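Local coordinates for protein chemotactic transducer PctC (Pseudomonas aeruginosa, PDB 5LTV) that binds gamma-aminobutyrate in its Cache ligand-binding domain and, as an amino acid chemoreceptor, probably passes the signal to the chemotaxis machinery, at residues 46-50 and 241-245; 56-60 and 86-91; 78-83 and 104-108; 95-99 and 122-126. All blocks are in the same frame, centred on the assembly; numbering follows the deposited sequence.

Contact 1: 46-50 and 241-245; sequences ASNIQ and TPVKG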
loop_
_atom_site.group_PDB
_atom_site.type_symbol
_atom_site.label_atom_id
_atom_site.label_comp_id
_atom_site.label_asym_id
_atom_site.label_seq_id
_atom_site.Cartn_x
_atom_site.Cartn_y
_atom_site.Cartn_z
ATOM N N ALA A 46 8.848 -11.663 5.180
ATOM C CA ALA A 46 8.868 -10.218 5.332
ATOM C C ALA A 46 9.811 -9.573 4.330
ATOM O O ALA A 46 9.481 -8.545 3.729
ATOM C CB ALA A 46 9.278 -9.845 6.753
ATOM N N SER A 47 10.987 -10.147 4.139
ATOM C CA SER A 47 11.896 -9.497 3.214
ATOM C C SER A 47 11.393 -9.626 1.777
ATOM O O SER A 47 11.725 -8.782 0.939
ATOM C CB SER A 47 13.318 -10.050 3.392
ATOM O OG SER A 47 13.344 -11.450 3.157
ATOM N N ASN A 48 10.545 -10.620 1.493
ATOM C CA ASN A 48 9.946 -10.717 0.165
ATOM C C ASN A 48 8.907 -9.615 -0.056
ATOM O O ASN A 48 8.985 -8.853 -1.027
ATOM C CB ASN A 48 9.306 -12.086 -0.039
ATOM C CG ASN A 48 8.953 -12.341 -1.501
ATOM O OD1 ASN A 48 9.741 -12.051 -2.395
ATOM N ND2 ASN A 48 7.774 -12.837 -1.745
ATOM N N ILE A 49 7.927 -9.508 0.832
ATOM C CA ILE A 49 6.958 -8.433 0.682
ATOM C C ILE A 49 7.648 -7.074 0.776
ATOM O O ILE A 49 7.243 -6.125 0.095
ATOM C CB ILE A 49 5.802 -8.632 1.696
ATOM C CG1 ILE A 49 4.563 -7.900 1.232
ATOM C CG2 ILE A 49 6.143 -8.161 3.047
ATOM C CD1 ILE A 49 3.948 -8.560 0.027
ATOM N N GLN A 50 8.748 -6.961 1.545
ATOM C CA GLN A 50 9.506 -5.695 1.588
ATOM C C GLN A 50 10.064 -5.331 0.218
ATOM O O GLN A 50 9.886 -4.197 -0.266
ATOM C CB GLN A 50 10.651 -5.781 2.584
ATOM C CG GLN A 50 11.711 -4.673 2.394
ATOM C CD GLN A 50 12.910 -4.834 3.348
ATOM O OE1 GLN A 50 13.014 -5.830 4.072
ATOM N NE2 GLN A 50 13.795 -3.843 3.367
ATOM N N THR A 241 6.747 -11.140 12.573
ATOM C CA THR A 241 8.007 -10.666 12.009
ATOM C C THR A 241 7.799 -9.290 11.397
ATOM O O THR A 241 6.961 -9.144 10.484
ATOM C CB THR A 241 8.521 -11.618 10.939
ATOM O OG1 THR A 241 8.590 -12.952 11.486
ATOM C CG2 THR A 241 9.890 -11.137 10.432
ATOM N N PRO A 242 8.531 -8.275 11.832
ATOM C CA PRO A 242 8.355 -6.941 11.250
ATOM C C PRO A 242 8.792 -6.881 9.796
ATOM O O PRO A 242 9.706 -7.582 9.362
ATOM C CB PRO A 242 9.232 -6.042 12.136
ATOM C CG PRO A 242 10.189 -6.961 12.814
ATOM C CD PRO A 242 9.485 -8.277 12.959
ATOM N N VAL A 243 8.092 -6.051 9.033
ATOM C CA VAL A 243 8.509 -5.713 7.679
ATOM C C VAL A 243 9.391 -4.480 7.754
ATOM O O VAL A 243 8.975 -3.431 8.261
ATOM C CB VAL A 243 7.314 -5.465 6.755
ATOM C CG1 VAL A 243 7.838 -5.287 5.348
ATOM C CG2 VAL A 243 6.337 -6.628 6.831
ATOM N N LYS A 244 10.620 -4.613 7.268
ATOM C CA LYS A 244 11.557 -3.509 7.261
ATOM C C LYS A 244 11.325 -2.645 6.027
ATOM O O LYS A 244 10.752 -3.092 5.027
ATOM C CB LYS A 244 12.995 -4.029 7.270
ATOM C CG LYS A 244 13.327 -5.050 8.373
ATOM C CD LYS A 244 14.778 -5.546 8.253
ATOM C CE LYS A 244 15.769 -4.450 8.642
ATOM N NZ LYS A 244 17.043 -4.499 7.850
ATOM N N GLY A 245 11.767 -1.390 6.113
ATOM C CA GLY A 245 11.807 -0.493 4.977
ATOM C C GLY A 245 10.527 0.246 4.649
ATOM O O GLY A 245 10.503 0.980 3.654
HETATM O O HOH W 1 11.508 -7.041 6.140
HETATM O O HOH W 2 16.740 -3.750 4.511
#

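Contact 2: 56-60 and 86-91; sequences RMHLV and VFSRNF. With SO4 (sulfate ion), chain J.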
loop_
_atom_site.group_PDB
_atom_site.type_symbol
_atom_site.label_atom_id
_atom_site.label_comp_id
_atom_site.label_asym_id
_atom_site.label_seq_id
_atom_site.Cartn_x
_atom_site.Cartn_y
_atom_site.Cartn_z
ATOM N N ARG A 56 7.586 -1.082 -5.892
ATOM C CA ARG A 56 6.458 -0.207 -6.192
ATOM C C ARG A 56 6.700 1.214 -5.674
ATOM O O ARG A 56 6.424 2.197 -6.371
ATOM C CB ARG A 56 5.173 -0.825 -5.617
ATOM C CG ARG A 56 4.364 -1.549 -6.687
ATOM C CD ARG A 56 5.202 -2.689 -7.346
ATOM N NE ARG A 56 4.390 -3.477 -8.261
ATOM C CZ ARG A 56 4.717 -4.674 -8.724
ATOM N NH1 ARG A 56 5.842 -5.276 -8.345
ATOM N NH2 ARG A 56 3.872 -5.289 -9.539
ATOM N N MET A 57 7.252 1.344 -4.470
ATOM C CA MET A 57 7.601 2.668 -3.956
ATOM C C MET A 57 8.512 3.418 -4.926
ATOM O O MET A 57 8.286 4.598 -5.222
ATOM C CB MET A 57 8.271 2.533 -2.580
ATOM C CG MET A 57 7.286 2.063 -1.509
ATOM S SD MET A 57 7.917 1.819 0.177
ATOM C CE MET A 57 9.677 1.859 -0.062
ATOM N N HIS A 58 9.560 2.749 -5.412
ATOM C CA HIS A 58 10.514 3.398 -6.292
ATOM C C HIS A 58 9.824 3.924 -7.537
ATOM O O HIS A 58 10.141 5.021 -8.018
ATOM C CB HIS A 58 11.630 2.412 -6.665
ATOM C CG HIS A 58 12.428 1.938 -5.487
ATOM N ND1 HIS A 58 13.174 0.778 -5.506
ATOM C CD2 HIS A 58 12.599 2.479 -4.251
ATOM C CE1 HIS A 58 13.759 0.619 -4.330
ATOM N NE2 HIS A 58 13.419 1.632 -3.551
ATOM N N LEU A 59 8.881 3.146 -8.079
ATOM C CA LEU A 59 8.189 3.576 -9.289
ATOM C C LEU A 59 7.376 4.826 -9.014
ATOM O O LEU A 59 7.322 5.735 -9.849
ATOM C CB LEU A 59 7.304 2.442 -9.845
ATOM C CG LEU A 59 8.109 1.315 -10.524
ATOM C CD1 LEU A 59 7.243 0.059 -10.777
ATOM C CD2 LEU A 59 8.777 1.810 -11.828
ATOM N N VAL A 60 6.763 4.899 -7.824
ATOM C CA VAL A 60 5.951 6.066 -7.465
ATOM C C VAL A 60 6.850 7.272 -7.223
ATOM O O VAL A 60 6.572 8.392 -7.700
ATOM C CB VAL A 60 5.058 5.727 -6.250
ATOM C CG1 VAL A 60 4.353 6.940 -5.728
ATOM C CG2 VAL A 60 4.020 4.662 -6.667
ATOM N N VAL A 86 4.790 0.797 -18.261
ATOM C CA VAL A 86 5.355 0.250 -17.023
ATOM C C VAL A 86 4.407 0.488 -15.846
ATOM O O VAL A 86 4.333 -0.336 -14.934
ATOM C CB VAL A 86 6.774 0.837 -16.764
ATOM C CG1 VAL A 86 6.725 2.369 -16.541
ATOM C CG2 VAL A 86 7.458 0.135 -15.599
ATOM N N PHE A 87 3.654 1.599 -15.865
ATOM C CA PHE A 87 2.707 1.896 -14.797
ATOM C C PHE A 87 1.504 0.952 -14.826
ATOM O O PHE A 87 1.095 0.436 -13.785
ATOM C CB PHE A 87 2.260 3.372 -14.900
ATOM C CG PHE A 87 3.394 4.344 -14.633
ATOM C CD1 PHE A 87 4.246 4.138 -13.538
ATOM C CD2 PHE A 87 3.664 5.416 -15.508
ATOM C CE1 PHE A 87 5.337 5.004 -13.306
ATOM C CE2 PHE A 87 4.724 6.273 -15.265
ATOM C CZ PHE A 87 5.566 6.059 -14.156
ATOM N N SER A 88 0.948 0.677 -16.000
ATOM C CA SER A 88 -0.217 -0.203 -16.036
ATOM C C SER A 88 0.181 -1.661 -15.804
ATOM O O SER A 88 -0.604 -2.428 -15.259
ATOM C CB SER A 88 -0.991 -0.041 -17.342
ATOM O OG SER A 88 -0.203 -0.307 -18.480
ATOM N N ARG A 89 1.409 -2.034 -16.140
ATOM C CA ARG A 89 1.886 -3.373 -15.839
ATOM C C ARG A 89 2.074 -3.596 -14.335
ATOM O O ARG A 89 2.004 -4.737 -13.868
ATOM C CB ARG A 89 3.209 -3.642 -16.577
ATOM C CG ARG A 89 3.001 -3.897 -18.088
ATOM C CD ARG A 89 4.255 -4.550 -18.703
ATOM N NE ARG A 89 5.439 -3.722 -18.492
ATOM C CZ ARG A 89 5.971 -2.950 -19.426
ATOM N NH1 ARG A 89 5.430 -2.928 -20.614
ATOM N NH2 ARG A 89 7.057 -2.234 -19.185
ATOM N N ASN A 90 2.358 -2.550 -13.558
ATOM C CA ASN A 90 2.770 -2.815 -12.196
ATOM C C ASN A 90 1.846 -2.222 -11.152
ATOM O O ASN A 90 2.036 -2.502 -9.970
ATOM C CB ASN A 90 4.206 -2.321 -11.956
ATOM C CG ASN A 90 5.225 -3.111 -12.752
ATOM O OD1 ASN A 90 5.417 -4.313 -12.522
ATOM N ND2 ASN A 90 5.860 -2.449 -13.736
ATOM N N PHE A 91 0.866 -1.411 -11.548
ATOM C CA PHE A 91 -0.139 -0.884 -10.640
ATOM C C PHE A 91 -1.515 -1.231 -11.179
ATOM O O PHE A 91 -1.675 -1.540 -12.365
ATOM C CB PHE A 91 -0.003 0.643 -10.449
ATOM C CG PHE A 91 1.303 1.053 -9.759
ATOM C CD1 PHE A 91 1.403 1.090 -8.370
ATOM C CD2 PHE A 91 2.426 1.352 -10.509
ATOM C CE1 PHE A 91 2.632 1.406 -7.743
ATOM C CE2 PHE A 91 3.643 1.676 -9.889
ATOM C CZ PHE A 91 3.737 1.700 -8.505
HETATM S S SO4 J . 4.835 -8.598 -10.296
HETATM O O1 SO4 J . 4.111 -9.228 -9.167
HETATM O O2 SO4 J . 5.460 -9.610 -11.152
HETATM O O3 SO4 J . 5.915 -7.746 -9.780
HETATM O O4 SO4 J . 3.932 -7.807 -11.131
#

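Contact 3: 78-83 and 104-108; sequences IARQLE and FTMRP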
loop_
_atom_site.group_PDB
_atom_site.type_symbol
_atom_site.label_atom_id
_atom_site.label_comp_id
_atom_site.label_asym_id
_atom_site.label_seq_id
_atom_site.Cartn_x
_atom_site.Cartn_y
_atom_site.Cartn_z
ATOM N N ILE A 78 1.015 15.737 -18.694
ATOM C CA ILE A 78 0.843 14.873 -17.534
ATOM C C ILE A 78 0.260 13.528 -17.965
ATOM O O ILE A 78 0.724 12.462 -17.537
ATOM C CB ILE A 78 -0.050 15.565 -16.481
ATOM C CG1 ILE A 78 0.727 16.619 -15.704
ATOM C CG2 ILE A 78 -0.633 14.565 -15.472
ATOM C CD1 ILE A 78 -0.190 17.688 -15.092
ATOM N N ALA A 79 -0.769 13.563 -18.820
ATOM C CA ALA A 79 -1.412 12.324 -19.243
ATOM C C ALA A 79 -0.437 11.454 -20.019
ATOM O O ALA A 79 -0.396 10.237 -19.825
ATOM C CB ALA A 79 -2.650 12.628 -20.076
ATOM N N ARG A 80 0.394 12.080 -20.854
ATOM C CA ARG A 80 1.384 11.354 -21.646
ATOM C C ARG A 80 2.359 10.631 -20.738
ATOM O O ARG A 80 2.617 9.441 -20.923
ATOM C CB ARG A 80 2.116 12.316 -22.596
ATOM C CG ARG A 80 2.831 11.664 -23.781
ATOM C CD ARG A 80 3.355 12.682 -24.811
ATOM N NE ARG A 80 4.432 13.483 -24.241
ATOM C CZ ARG A 80 5.672 13.531 -24.716
ATOM N NH1 ARG A 80 5.995 12.842 -25.807
ATOM N NH2 ARG A 80 6.589 14.277 -24.104
ATOM N N GLN A 81 2.898 11.334 -19.732
ATOM C CA GLN A 81 3.764 10.693 -18.734
ATOM C C GLN A 81 3.059 9.519 -18.020
ATOM O O GLN A 81 3.659 8.457 -17.826
ATOM C CB GLN A 81 4.233 11.758 -17.736
ATOM C CG GLN A 81 5.705 11.752 -17.413
ATOM C CD GLN A 81 6.612 12.046 -18.609
ATOM O OE1 GLN A 81 6.249 12.779 -19.542
ATOM N NE2 GLN A 81 7.816 11.454 -18.587
ATOM N N LEU A 82 1.769 9.666 -17.672
ATOM C CA LEU A 82 1.046 8.611 -16.955
ATOM C C LEU A 82 0.706 7.425 -17.846
ATOM O O LEU A 82 0.493 6.316 -17.333
ATOM C CB LEU A 82 -0.238 9.167 -16.308
ATOM C CG LEU A 82 0.057 10.136 -15.141
ATOM C CD1 LEU A 82 -1.179 10.831 -14.564
ATOM C CD2 LEU A 82 0.722 9.392 -14.055
ATOM N N GLU A 83 0.712 7.610 -19.160
ATOM C CA GLU A 83 0.325 6.537 -20.063
ATOM C C GLU A 83 1.435 5.520 -20.325
ATOM O O GLU A 83 1.200 4.567 -21.077
ATOM C CB GLU A 83 -0.182 7.142 -21.383
ATOM C CG GLU A 83 -1.564 7.653 -21.131
ATOM C CD GLU A 83 -2.266 8.177 -22.343
ATOM O OE1 GLU A 83 -1.651 8.185 -23.419
ATOM O OE2 GLU A 83 -3.448 8.577 -22.208
ATOM N N PHE A 104 -8.168 15.393 -11.967
ATOM C CA PHE A 104 -7.741 14.059 -11.598
ATOM C C PHE A 104 -7.417 13.314 -12.889
ATOM O O PHE A 104 -8.311 13.084 -13.717
ATOM C CB PHE A 104 -8.841 13.359 -10.801
ATOM C CG PHE A 104 -8.474 11.961 -10.347
ATOM C CD1 PHE A 104 -7.531 11.773 -9.348
ATOM C CD2 PHE A 104 -9.081 10.847 -10.921
ATOM C CE1 PHE A 104 -7.196 10.497 -8.925
ATOM C CE2 PHE A 104 -8.748 9.575 -10.525
ATOM C CZ PHE A 104 -7.794 9.396 -9.513
ATOM N N THR A 105 -6.146 12.947 -13.073
ATOM C CA THR A 105 -5.715 12.192 -14.248
ATOM C C THR A 105 -5.239 10.822 -13.797
ATOM O O THR A 105 -4.265 10.714 -13.054
ATOM C CB THR A 105 -4.599 12.892 -15.006
ATOM O OG1 THR A 105 -4.968 14.242 -15.220
ATOM C CG2 THR A 105 -4.371 12.232 -16.358
ATOM N N MET A 106 -5.920 9.786 -14.248
ATOM C CA MET A 106 -5.662 8.419 -13.862
ATOM C C MET A 106 -5.414 7.560 -15.099
ATOM O O MET A 106 -6.164 7.662 -16.077
ATOM C CB MET A 106 -6.847 7.861 -13.140
ATOM C CG MET A 106 -6.724 6.370 -12.886
ATOM S SD MET A 106 -7.954 5.780 -11.611
ATOM C CE MET A 106 -9.332 5.512 -12.642
ATOM N N ARG A 107 -4.382 6.697 -15.035
ATOM C CA ARG A 107 -4.107 5.736 -16.120
ATOM C C ARG A 107 -3.792 4.391 -15.485
ATOM O O ARG A 107 -3.158 4.374 -14.450
ATOM C CB ARG A 107 -2.968 6.186 -17.103
ATOM C CG ARG A 107 -3.326 7.517 -17.825
ATOM C CD ARG A 107 -4.359 7.289 -18.987
ATOM N NE ARG A 107 -4.649 8.472 -19.799
ATOM C CZ ARG A 107 -5.473 9.491 -19.431
ATOM N NH1 ARG A 107 -6.097 9.576 -18.240
ATOM N NH2 ARG A 107 -5.647 10.452 -20.286
ATOM N N PRO A 108 -4.351 3.272 -16.044
ATOM C CA PRO A 108 -5.412 3.278 -17.065
ATOM C C PRO A 108 -6.661 4.003 -16.568
ATOM O O PRO A 108 -6.970 3.956 -15.357
ATOM C CB PRO A 108 -5.698 1.775 -17.287
ATOM C CG PRO A 108 -4.533 1.058 -16.729
ATOM C CD PRO A 108 -4.123 1.898 -15.568
#

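Contact 4: 95-99 and 122-126; sequences YLGEA and AWYKD. With ABU (gamma-amino-butanoic acid), chain H.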
loop_
_atom_site.group_PDB
_atom_site.type_symbol
_atom_site.label_atom_id
_atom_site.label_comp_id
_atom_site.label_asym_id
_atom_site.label_seq_id
_atom_site.Cartn_x
_atom_site.Cartn_y
_atom_site.Cartn_z
ATOM N N TYR A 95 -1.913 7.912 -10.819
ATOM C CA TYR A 95 -2.761 9.088 -10.927
ATOM C C TYR A 95 -2.130 10.292 -10.246
ATOM O O TYR A 95 -1.274 10.170 -9.366
ATOM C CB TYR A 95 -4.167 8.855 -10.370
ATOM C CG TYR A 95 -4.312 8.041 -9.101
ATOM C CD1 TYR A 95 -4.443 6.652 -9.157
ATOM C CD2 TYR A 95 -4.420 8.663 -7.841
ATOM C CE1 TYR A 95 -4.624 5.886 -7.980
ATOM C CE2 TYR A 95 -4.621 7.910 -6.665
ATOM C CZ TYR A 95 -4.721 6.526 -6.745
ATOM O OH TYR A 95 -4.914 5.757 -5.613
ATOM N N LEU A 96 -2.583 11.460 -10.692
ATOM C CA LEU A 96 -2.190 12.758 -10.164
ATOM C C LEU A 96 -3.459 13.517 -9.818
ATOM O O LEU A 96 -4.284 13.781 -10.698
ATOM C CB LEU A 96 -1.365 13.553 -11.183
ATOM C CG LEU A 96 -1.042 15.014 -10.785
ATOM C CD1 LEU A 96 0.053 15.080 -9.708
ATOM C CD2 LEU A 96 -0.592 15.798 -12.018
ATOM N N GLY A 97 -3.617 13.870 -8.543
ATOM C CA GLY A 97 -4.665 14.766 -8.125
ATOM C C GLY A 97 -4.009 16.123 -8.013
ATOM O O GLY A 97 -3.004 16.275 -7.312
ATOM N N GLU A 98 -4.552 17.101 -8.750
ATOM C CA GLU A 98 -3.965 18.439 -8.846
ATOM C C GLU A 98 -4.549 19.389 -7.805
ATOM O O GLU A 98 -5.744 19.369 -7.540
ATOM C CB GLU A 98 -4.155 19.014 -10.259
ATOM C CG GLU A 98 -3.259 18.330 -11.289
ATOM C CD GLU A 98 -3.375 18.894 -12.688
ATOM O OE1 GLU A 98 -3.606 18.107 -13.636
ATOM O OE2 GLU A 98 -3.184 20.119 -12.866
ATOM N N ALA A 99 -3.694 20.262 -7.265
ATOM C CA ALA A 99 -4.077 21.148 -6.158
ATOM C C ALA A 99 -4.975 22.295 -6.619
ATOM O O ALA A 99 -5.898 22.681 -5.897
ATOM C CB ALA A 99 -2.818 21.707 -5.498
ATOM N N ALA A 122 -8.098 10.555 1.657
ATOM C CA ALA A 122 -7.017 10.326 2.619
ATOM C C ALA A 122 -5.663 10.131 1.953
ATOM O O ALA A 122 -4.637 10.507 2.535
ATOM C CB ALA A 122 -7.330 9.120 3.507
ATOM N N TRP A 123 -5.616 9.510 0.765
ATOM C CA TRP A 123 -4.306 9.300 0.151
ATOM C C TRP A 123 -3.716 10.621 -0.299
ATOM O O TRP A 123 -2.491 10.764 -0.398
ATOM C CB TRP A 123 -4.397 8.330 -1.033
ATOM C CG TRP A 123 -5.317 8.791 -2.162
ATOM C CD1 TRP A 123 -6.588 8.389 -2.361
ATOM C CD2 TRP A 123 -5.009 9.713 -3.232
ATOM N NE1 TRP A 123 -7.115 8.988 -3.503
ATOM C CE2 TRP A 123 -6.172 9.813 -4.048
ATOM C CE3 TRP A 123 -3.872 10.456 -3.584
ATOM C CZ2 TRP A 123 -6.229 10.621 -5.186
ATOM C CZ3 TRP A 123 -3.916 11.248 -4.727
ATOM C CH2 TRP A 123 -5.096 11.331 -5.516
ATOM N N TYR A 124 -4.582 11.599 -0.552
ATOM C CA TYR A 124 -4.145 12.935 -0.930
ATOM C C TYR A 124 -3.728 13.734 0.310
ATOM O O TYR A 124 -2.563 14.147 0.448
ATOM C CB TYR A 124 -5.276 13.618 -1.716
ATOM C CG TYR A 124 -4.886 14.959 -2.256
ATOM C CD1 TYR A 124 -4.540 15.100 -3.593
ATOM C CD2 TYR A 124 -4.870 16.112 -1.445
ATOM C CE1 TYR A 124 -4.123 16.374 -4.094
ATOM C CE2 TYR A 124 -4.492 17.337 -1.943
ATOM C CZ TYR A 124 -4.117 17.486 -3.247
ATOM O OH TYR A 124 -3.741 18.724 -3.737
ATOM N N LYS A 125 -4.672 13.918 1.239
ATOM C CA LYS A 125 -4.421 14.736 2.415
ATOM C C LYS A 125 -3.275 14.179 3.262
ATOM O O LYS A 125 -2.489 14.950 3.820
ATOM C CB LYS A 125 -5.701 14.860 3.244
ATOM C CG LYS A 125 -6.801 15.588 2.547
ATOM C CD LYS A 125 -8.009 15.806 3.458
ATOM C CE LYS A 125 -8.717 14.481 3.752
ATOM N NZ LYS A 125 -9.963 14.593 4.579
ATOM N N ASP A 126 -3.140 12.853 3.359
ATOM C CA ASP A 126 -2.007 12.300 4.126
ATOM C C ASP A 126 -0.665 12.492 3.407
ATOM O O ASP A 126 0.358 12.712 4.065
ATOM C CB ASP A 126 -2.235 10.821 4.454
ATOM C CG ASP A 126 -3.479 10.607 5.338
ATOM O OD1 ASP A 126 -4.043 11.619 5.796
ATOM O OD2 ASP A 126 -3.903 9.451 5.551
HETATM N N ABU H . -7.700 4.446 -8.482
HETATM C CD ABU H . -8.527 4.738 -7.279
HETATM C CB ABU H . -8.855 6.201 -7.143
HETATM C CG ABU H . -8.510 6.774 -5.779
HETATM C C ABU H . -9.581 6.982 -4.723
HETATM O O ABU H . -10.176 5.973 -4.268
HETATM O OXT ABU H . -9.768 8.156 -4.297
#

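Contact 1: 46-50 and 241-245
One face of the Gln-50 side-chain amide lies against Lys-244: the carbonyl oxygen of Lys-244 stands almost directly over Gln-50 CD, with O and CD 3.2 Å apart, and Lys-244 CB lies on the same side, out toward the OE1 rim. Waters sit at both polar ends. One donates to Gln-50 OE1 at 2.8 Å and accepts from Lys-244 N, bridging helix and loop where no direct hydrogen bond joins them; the other accepts from NE2, which also binds Glu-54. Glutamine suits the place because its extended chain, with CG anti to the backbone N (chi1 163°), carries the amide out from the helix to the loop. The apolar part joins one small residue, Ala-46, to the beta-branched Val-243 and Ile-49. Ala-46 lets the backbone come close, its CB lying 3.5 Å from Pro-242 O. Val-243 CG1 touches both Gln-50 CB, at 4.0 Å, and Ile-49 CG2, at 4.1 Å. The chain turns at Gly-245, whose positive phi of 84° glycine adopts readily. Strand 251-256 pairs with strand 237-242 and sends Val-253 against Ala-46 and Val-243, while Ile-177 and Leu-178 of helix 171-178 pack on Ile-49, so that this part of helix 34-68 touches both.

Contact 2: 56-60 and 86-91
Arg-56 and Asn-90 supply the polar part. Arg-56 NE donates to the backbone oxygen of Asn-90 at 3.1 Å, near the guanidinium plane, and NH2 adds a weak second bond to it. Asn-90 OD1 stands over a face of the guanidinium toward its rim, without a hydrogen bond, the two flat groups being nearly perpendicular (86°), while Asn-90 ND2 turns back to Val-86 O at 2.9 Å, which holds its amide in place. Charged hydrogen bonds to a sulfate lie at the guanidinium edge: NH1 reaches O3 at 2.9 Å and NH2 reaches O4 at 3.0 Å. The sulfate, probably from the crystallisation liquor, is also bound by Trp-52 NE1. Apolar packing centres on Phe-91. Its ring edge meets Leu-59 CB, which is 3.7 Å from CE2, and Val-60 CG2 approaches CZ obliquely at 3.5 Å; Arg-56 CG lies 3.6 Å from CE1. A large flat ring suits this place because the two helix axes stay 11.5 Å apart, nearly antiparallel at 150°. Met-151 of strand 147-157 packs on Arg-56 and Val-60, Met-169 of strand 160-170 on Arg-56 and Phe-91, so helix 34-68 and the residue just after helix 85-90 both pack on the sheet.

Contact 3: 78-83 and 104-108
Arg-107 reaches from the edge strand to the end of helix 75-82 and the residue after it. Its CB lies 3.5 Å from the backbone oxygen of Leu-82, and CG rests on Leu-82 CB at 3.8 Å. A bend at chi2 (-77°) sets CD beside Glu-83 CG, 3.5 Å away, and the extended chain beyond brings NE to Glu-83 OE2, forming a salt bridge of 2.7 Å, virtually straight at 178°. It lies in the guanidinium plane and uses the anti lone pair of OE2. At the tip the branches part: NH1 donates to Met-106 O at 2.9 Å, from above that carbonyl plane, and NH2 lies near Ala-79 CB. With bonds at NE and NH1, the guanidinium is fixed in rotation, and arginine suits the site by pairing a long apolar stem with a charged end. Toward the strand's N-terminal end, Leu-82 CD1 packs on Thr-105 CG2 at 3.9 Å; threonine, beta-branched, suits a strand, and little Ala-79 admits the same methyl. Strand 104-107 lies at the border of its sheet and pairs with strand 93-98, whose Val-94 and Leu-96 meet helix 75-82 through Leu-82 and Ile-78; Met-106, directed away from the helix, belongs to the ligand pocket.

Contact 4: 95-99 and 122-126
Strand 95-98 and helix 122-126 run at 65° with axes 10.3 Å apart, and Gly-97 and Tyr-124 have the nearest CA atoms. Across this gap Tyr-95 and Trp-123 form a T-shaped stack, tyrosine edge to indole face, planes at 71° and the centroids of the Tyr-95 ring and the six-membered ring of Trp-123 4.8 Å apart; Tyr-95 CE2 is 3.5 Å from Trp-123 CZ2. Tyr-124 CB touches the opposite face toward its rim, holding the indole from both sides. Trp-123 CG sits between the backbone N and carbonyl carbon (chi1 60°), turning NE1 toward the ligand. Two sheets of like strand order are consistent with a double Cache domain; this is the pocket of the first module, probably membrane-distal, and it holds gamma-amino-butanoic acid. Trp-123 NE1 donates to its carboxylate OXT at 2.9 Å, nearly straight and in the indole plane; ligand CB lies over a face of Tyr-95, and ligand N is 3.4 Å from Tyr-95 CE1. The tyrosine hydroxyl bonds to Asp-168, which also binds the ligand. Gly-97, lacking a side chain, lets both aromatics approach: its oxygen meets the Tyr-124 ring edge, 3.4 Å from CE1. Tyr-124 OH rests against small Ala-99, 3.4 Å from its CA.

From the N terminus, helix 34-68 first supplies 46-50 and then 56-60. Contact 1 closes the longest loop, bringing back 241-245 after 190 residues and tying the helix to the second sheet; the other three contacts all fall within that loop. Contact 2 returns the chain to the helix at 86-91. Contact 3 crosses it, since 78-83 precedes 86-91 while 104-108 follows, and the two touch where Phe-87 meets Gln-81 and Leu-82. Contact 4 begins after contact 2 ends but crosses contact 3, the two joined by pairing of strands 93-98 and 104-107. Contacts 2 to 4 thus gather helices around the ligand-binding sheet, whereas contact 1 ties the same long helix to the other sheet.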